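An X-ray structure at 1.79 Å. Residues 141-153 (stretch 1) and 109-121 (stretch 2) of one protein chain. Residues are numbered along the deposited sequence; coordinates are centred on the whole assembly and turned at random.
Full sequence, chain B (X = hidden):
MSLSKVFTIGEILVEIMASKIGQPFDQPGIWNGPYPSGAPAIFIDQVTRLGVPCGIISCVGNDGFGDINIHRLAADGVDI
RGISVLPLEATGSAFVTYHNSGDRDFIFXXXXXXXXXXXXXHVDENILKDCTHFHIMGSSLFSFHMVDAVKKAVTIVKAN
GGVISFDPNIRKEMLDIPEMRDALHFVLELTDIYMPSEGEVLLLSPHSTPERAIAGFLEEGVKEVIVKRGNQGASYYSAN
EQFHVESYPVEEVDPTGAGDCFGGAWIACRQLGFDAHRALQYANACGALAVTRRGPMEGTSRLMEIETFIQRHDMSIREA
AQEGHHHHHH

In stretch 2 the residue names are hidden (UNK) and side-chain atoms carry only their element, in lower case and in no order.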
# COMPACT_ATOMS: atom_id res chain seq x y z
N LEU B 141 -17.53 6.60 2.08
CA LEU B 141 -18.01 7.23 0.85
C LEU B 141 -16.97 8.13 0.19
O LEU B 141 -17.06 9.35 0.27
CB LEU B 141 -19.28 8.04 1.16
CG LEU B 141 -20.39 7.23 1.82
CD1 LEU B 141 -21.59 8.12 2.12
CD2 LEU B 141 -20.79 6.08 0.91
N PHE B 142 -15.98 7.51 -0.45
CA PHE B 142 -14.92 8.26 -1.11
C PHE B 142 -14.87 8.02 -2.62
O PHE B 142 -13.89 8.37 -3.28
CB PHE B 142 -13.56 7.93 -0.48
CG PHE B 142 -13.21 6.46 -0.45
CD1 PHE B 142 -12.88 5.78 -1.62
CD2 PHE B 142 -13.18 5.76 0.75
CE1 PHE B 142 -12.53 4.43 -1.60
CE2 PHE B 142 -12.84 4.41 0.79
CZ PHE B 142 -12.51 3.74 -0.38
N SER B 143 -15.93 7.42 -3.16
CA SER B 143 -16.03 7.15 -4.60
C SER B 143 -17.47 6.82 -4.95
O SER B 143 -18.24 6.39 -4.09
CB SER B 143 -15.12 5.98 -5.00
OG SER B 143 -15.79 4.74 -4.84
N PHE B 144 -17.84 7.01 -6.22
CA PHE B 144 -19.21 6.74 -6.64
C PHE B 144 -19.54 5.25 -6.54
O PHE B 144 -20.71 4.88 -6.41
CB PHE B 144 -19.43 7.25 -8.08
CG PHE B 144 -18.97 6.31 -9.15
CD1 PHE B 144 -19.82 5.31 -9.63
CD2 PHE B 144 -17.69 6.41 -9.69
CE1 PHE B 144 -19.40 4.44 -10.63
CE2 PHE B 144 -17.26 5.54 -10.69
CZ PHE B 144 -18.12 4.55 -11.16
N HIS B 145 -18.52 4.40 -6.58
CA HIS B 145 -18.71 2.96 -6.46
C HIS B 145 -19.09 2.60 -5.03
O HIS B 145 -19.87 1.68 -4.79
CB HIS B 145 -17.43 2.22 -6.85
CG HIS B 145 -17.27 2.01 -8.32
ND1 HIS B 145 -16.06 2.19 -8.96
CD2 HIS B 145 -18.15 1.61 -9.26
CE1 HIS B 145 -16.21 1.90 -10.24
NE2 HIS B 145 -17.46 1.55 -10.45
N MSE B 146 -18.52 3.34 -4.08
CA MSE B 146 -18.80 3.12 -2.67
C MSE B 146 -20.21 3.58 -2.33
O MSE B 146 -20.96 2.88 -1.66
CB MSE B 146 -17.79 3.89 -1.81
CG MSE B 146 -16.33 3.59 -2.11
SE MSE B 146 -15.84 1.73 -1.85
CE MSE B 146 -15.73 1.20 -3.71
N VAL B 147 -20.57 4.77 -2.81
CA VAL B 147 -21.90 5.31 -2.55
C VAL B 147 -22.96 4.41 -3.16
O VAL B 147 -24.05 4.26 -2.61
CB VAL B 147 -22.06 6.75 -3.12
CG1 VAL B 147 -20.90 7.62 -2.68
CG2 VAL B 147 -22.16 6.71 -4.62
N ASP B 148 -22.65 3.81 -4.31
CA ASP B 148 -23.58 2.92 -4.98
C ASP B 148 -23.81 1.67 -4.15
O ASP B 148 -24.95 1.26 -3.93
CB ASP B 148 -23.05 2.55 -6.37
CG ASP B 148 -23.26 3.65 -7.39
OD1 ASP B 148 -23.64 4.77 -6.99
OD2 ASP B 148 -23.04 3.39 -8.60
N ALA B 149 -22.72 1.05 -3.70
CA ALA B 149 -22.81 -0.15 -2.88
C ALA B 149 -23.65 0.15 -1.65
O ALA B 149 -24.52 -0.63 -1.27
CB ALA B 149 -21.41 -0.61 -2.47
N VAL B 150 -23.39 1.30 -1.03
CA VAL B 150 -24.12 1.70 0.16
C VAL B 150 -25.59 2.01 -0.14
O VAL B 150 -26.47 1.63 0.62
CB VAL B 150 -23.46 2.92 0.82
CG1 VAL B 150 -24.32 3.44 1.95
CG2 VAL B 150 -22.09 2.54 1.35
N LYS B 151 -25.85 2.70 -1.24
CA LYS B 151 -27.23 3.03 -1.60
C LYS B 151 -28.06 1.76 -1.81
O LYS B 151 -29.20 1.68 -1.36
CB LYS B 151 -27.27 3.89 -2.87
CG LYS B 151 -26.81 5.32 -2.65
CD LYS B 151 -27.00 6.19 -3.89
CE LYS B 151 -26.65 7.64 -3.60
NZ LYS B 151 -26.87 8.54 -4.77
N LYS B 152 -27.48 0.77 -2.48
CA LYS B 152 -28.16 -0.50 -2.74
C LYS B 152 -28.48 -1.21 -1.43
O LYS B 152 -29.62 -1.61 -1.19
CB LYS B 152 -27.28 -1.40 -3.61
CG LYS B 152 -27.87 -2.78 -3.88
CD LYS B 152 -26.91 -3.65 -4.67
CE LYS B 152 -27.39 -5.11 -4.72
NZ LYS B 152 -26.49 -6.02 -5.50
N ALA B 153 -27.47 -1.37 -0.58
CA ALA B 153 -27.63 -2.03 0.71
C ALA B 153 -28.71 -1.33 1.53
O ALA B 153 -29.55 -1.98 2.14
CB ALA B 153 -26.30 -2.02 1.46
N UNK B 109 -3.42 3.99 2.12
CA UNK B 109 -3.57 3.29 0.86
C UNK B 109 -4.93 2.60 0.97
O UNK B 109 -5.01 1.41 1.25
n UNK B 109 -2.64 0.10 -0.53
o UNK B 109 -3.18 1.96 -1.66
c UNK B 109 -2.51 2.23 0.62
c UNK B 109 -2.80 1.41 -0.62
N UNK B 110 -5.98 3.37 0.75
CA UNK B 110 -7.34 2.85 0.84
C UNK B 110 -8.09 3.07 -0.46
O UNK B 110 -8.62 2.14 -1.06
c UNK B 110 -7.40 3.28 3.31
c UNK B 110 -7.97 4.10 4.46
c UNK B 110 -8.10 3.55 1.98
c UNK B 110 -9.55 3.11 1.98
N UNK B 111 -8.15 4.33 -0.88
CA UNK B 111 -8.85 4.74 -2.09
C UNK B 111 -8.44 3.91 -3.31
O UNK B 111 -9.28 3.55 -4.13
c UNK B 111 -7.62 8.66 -3.63
c UNK B 111 -9.32 6.79 -3.57
c UNK B 111 -8.58 6.22 -2.37
n UNK B 111 -6.52 9.29 -4.41
c UNK B 111 -8.37 7.61 -4.45
N UNK B 112 -7.15 3.61 -3.41
CA UNK B 112 -6.64 2.84 -4.53
C UNK B 112 -6.30 1.39 -4.22
O UNK B 112 -5.56 0.76 -4.96
o UNK B 112 -6.58 4.98 -6.57
c UNK B 112 -5.40 3.53 -5.11
n UNK B 112 -5.03 5.92 -5.24
c UNK B 112 -5.72 4.88 -5.71
N UNK B 113 -6.85 0.88 -3.13
CA UNK B 113 -6.61 -0.51 -2.74
C UNK B 113 -7.90 -1.31 -2.85
O UNK B 113 -8.88 -0.86 -3.44
c UNK B 113 -6.08 -0.57 -1.31
N UNK B 114 -7.90 -2.52 -2.29
CA UNK B 114 -9.08 -3.37 -2.33
C UNK B 114 -10.31 -2.62 -1.83
O UNK B 114 -11.40 -2.74 -2.41
c UNK B 114 -8.85 -4.61 -1.47
N UNK B 115 -10.14 -1.82 -0.78
CA UNK B 115 -11.23 -1.06 -0.19
C UNK B 115 -12.09 -0.35 -1.23
O UNK B 115 -13.30 -0.57 -1.31
c UNK B 115 -10.69 0.00 0.77
s UNK B 115 -9.36 -0.55 1.84
N UNK B 116 -11.47 0.51 -2.03
CA UNK B 116 -12.19 1.26 -3.04
C UNK B 116 -12.70 0.44 -4.21
O UNK B 116 -13.11 1.02 -5.22
N UNK B 117 -12.69 -0.88 -4.08
CA UNK B 117 -13.17 -1.77 -5.13
C UNK B 117 -14.57 -2.29 -4.82
O UNK B 117 -15.21 -2.92 -5.66
c UNK B 117 -10.51 -2.57 -7.09
n UNK B 117 -11.41 -0.68 -8.42
c UNK B 117 -10.65 -1.07 -7.21
c UNK B 117 -12.23 -2.96 -5.29
c UNK B 117 -11.82 -3.25 -6.73
N UNK B 118 -15.04 -2.02 -3.61
CA UNK B 118 -16.37 -2.46 -3.19
C UNK B 118 -17.42 -1.92 -4.17
O UNK B 118 -17.58 -0.71 -4.30
c UNK B 118 -18.07 -1.71 0.27
c UNK B 118 -16.67 -1.94 -1.79
c UNK B 118 -17.94 -3.90 -0.91
c UNK B 118 -17.95 -2.39 -1.09
N UNK B 119 -18.13 -2.81 -4.84
CA UNK B 119 -19.15 -2.38 -5.79
C UNK B 119 -20.53 -2.84 -5.36
O UNK B 119 -20.68 -3.83 -4.64
c UNK B 119 -18.83 -2.92 -7.19
o UNK B 119 -18.83 -4.33 -7.22
N UNK B 120 -21.55 -2.11 -5.81
CA UNK B 120 -22.93 -2.42 -5.49
C UNK B 120 -23.26 -3.88 -5.76
O UNK B 120 -24.20 -4.43 -5.19
c UNK B 120 -23.86 -1.52 -6.29
N UNK B 121 -22.48 -4.52 -6.62
CA UNK B 121 -22.73 -5.93 -6.92
C UNK B 121 -22.11 -6.80 -5.84
O UNK B 121 -22.64 -7.86 -5.51
c UNK B 121 -22.17 -6.30 -8.29
c UNK B 121 -24.33 -7.48 -8.85
o UNK B 121 -24.92 -6.56 -9.44
n UNK B 121 -24.97 -8.43 -8.19
c UNK B 121 -22.81 -7.56 -8.86

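Position 109 carries two carbons, the second bonded to one oxygen and one nitrogen, an amide that lies beyond reach of stretch 1; it is Asn109. At 110 there are four carbons, forked at the first with one arm two carbons long, which defines Ile110; its CG2 packs 3.7 Å from Phe142 CE2. Position 111 has four carbons in a row ending in nitrogen, hence Lys111. Its CA lies 3.7 Å from Phe142 CE1, while the end of the chain leads away from stretch 1.

At 112 a two-carbon side chain again ends in one oxygen and one nitrogen, its CA-to-CB bond pointing away from stretch 1: Asn112. Positions 113 and 114 each hold a single carbon, which makes them Ala113 and Ala114; neither touches stretch 1. Ala113 N closes a type I turn by bonding to Ile110 O at 3.0 Å. One carbon followed by sulfur at 115 identifies Cys115, whose CB is 4.3 Å from Phe142 CZ.

Position 116 has no side-chain atoms and is Gly116. Its CA meets the edge of the Phe142 ring, 3.5 Å from CE1, and an ideal CB here would lie 2.4 Å from Lys111 O, a clash. Position 117 shows four carbons in a row and a terminal nitrogen; this is Lys117, whose CA-to-CB bond points away from stretch 1. At 118, four carbons forked at the second give Leu118, with CB 3.8 Å from Met146 SE and CG 4.1 Å from Ala149 CB.

One carbon and one oxygen at 119 mark Ser119, its CA-to-CB bond directed away from stretch 1 although its backbone C is 3.8 Å from Ala149 CB. Position 120, with one carbon, is Ala120; its CA comes within 3.5 Å of Ala149 CA, an approach that the small side chains on both residues accommodate. At 121, three carbons with oxygen and nitrogen on the third indicate Gln121, poorly ordered and exposed.

The contact runs from an aromatic anchor to a close approach of the helix backbone at Ala149 to the backbone at Ala120. Phe142, just before the helix, fits its ring against the turn and the glycine. Ser143 caps the helix, its OG accepting from Met146 N at 3.2 Å and weakly from His145 N at 3.3 Å. Selenomethionine Met146 and Ala149 then pack on Leu118. Farther along, the extended Lys152 donates from NZ to Ala120 O at 2.8 Å, the one hydrogen bond across the stretches, although the placement of that oxygen is less certain. The two stretches bury 595 Å² between them, with apolar side-chain packing and close backbone approach alongside this one hydrogen bond.

Stretch 2, residues 109-121: NIKNAACGKLSAQ
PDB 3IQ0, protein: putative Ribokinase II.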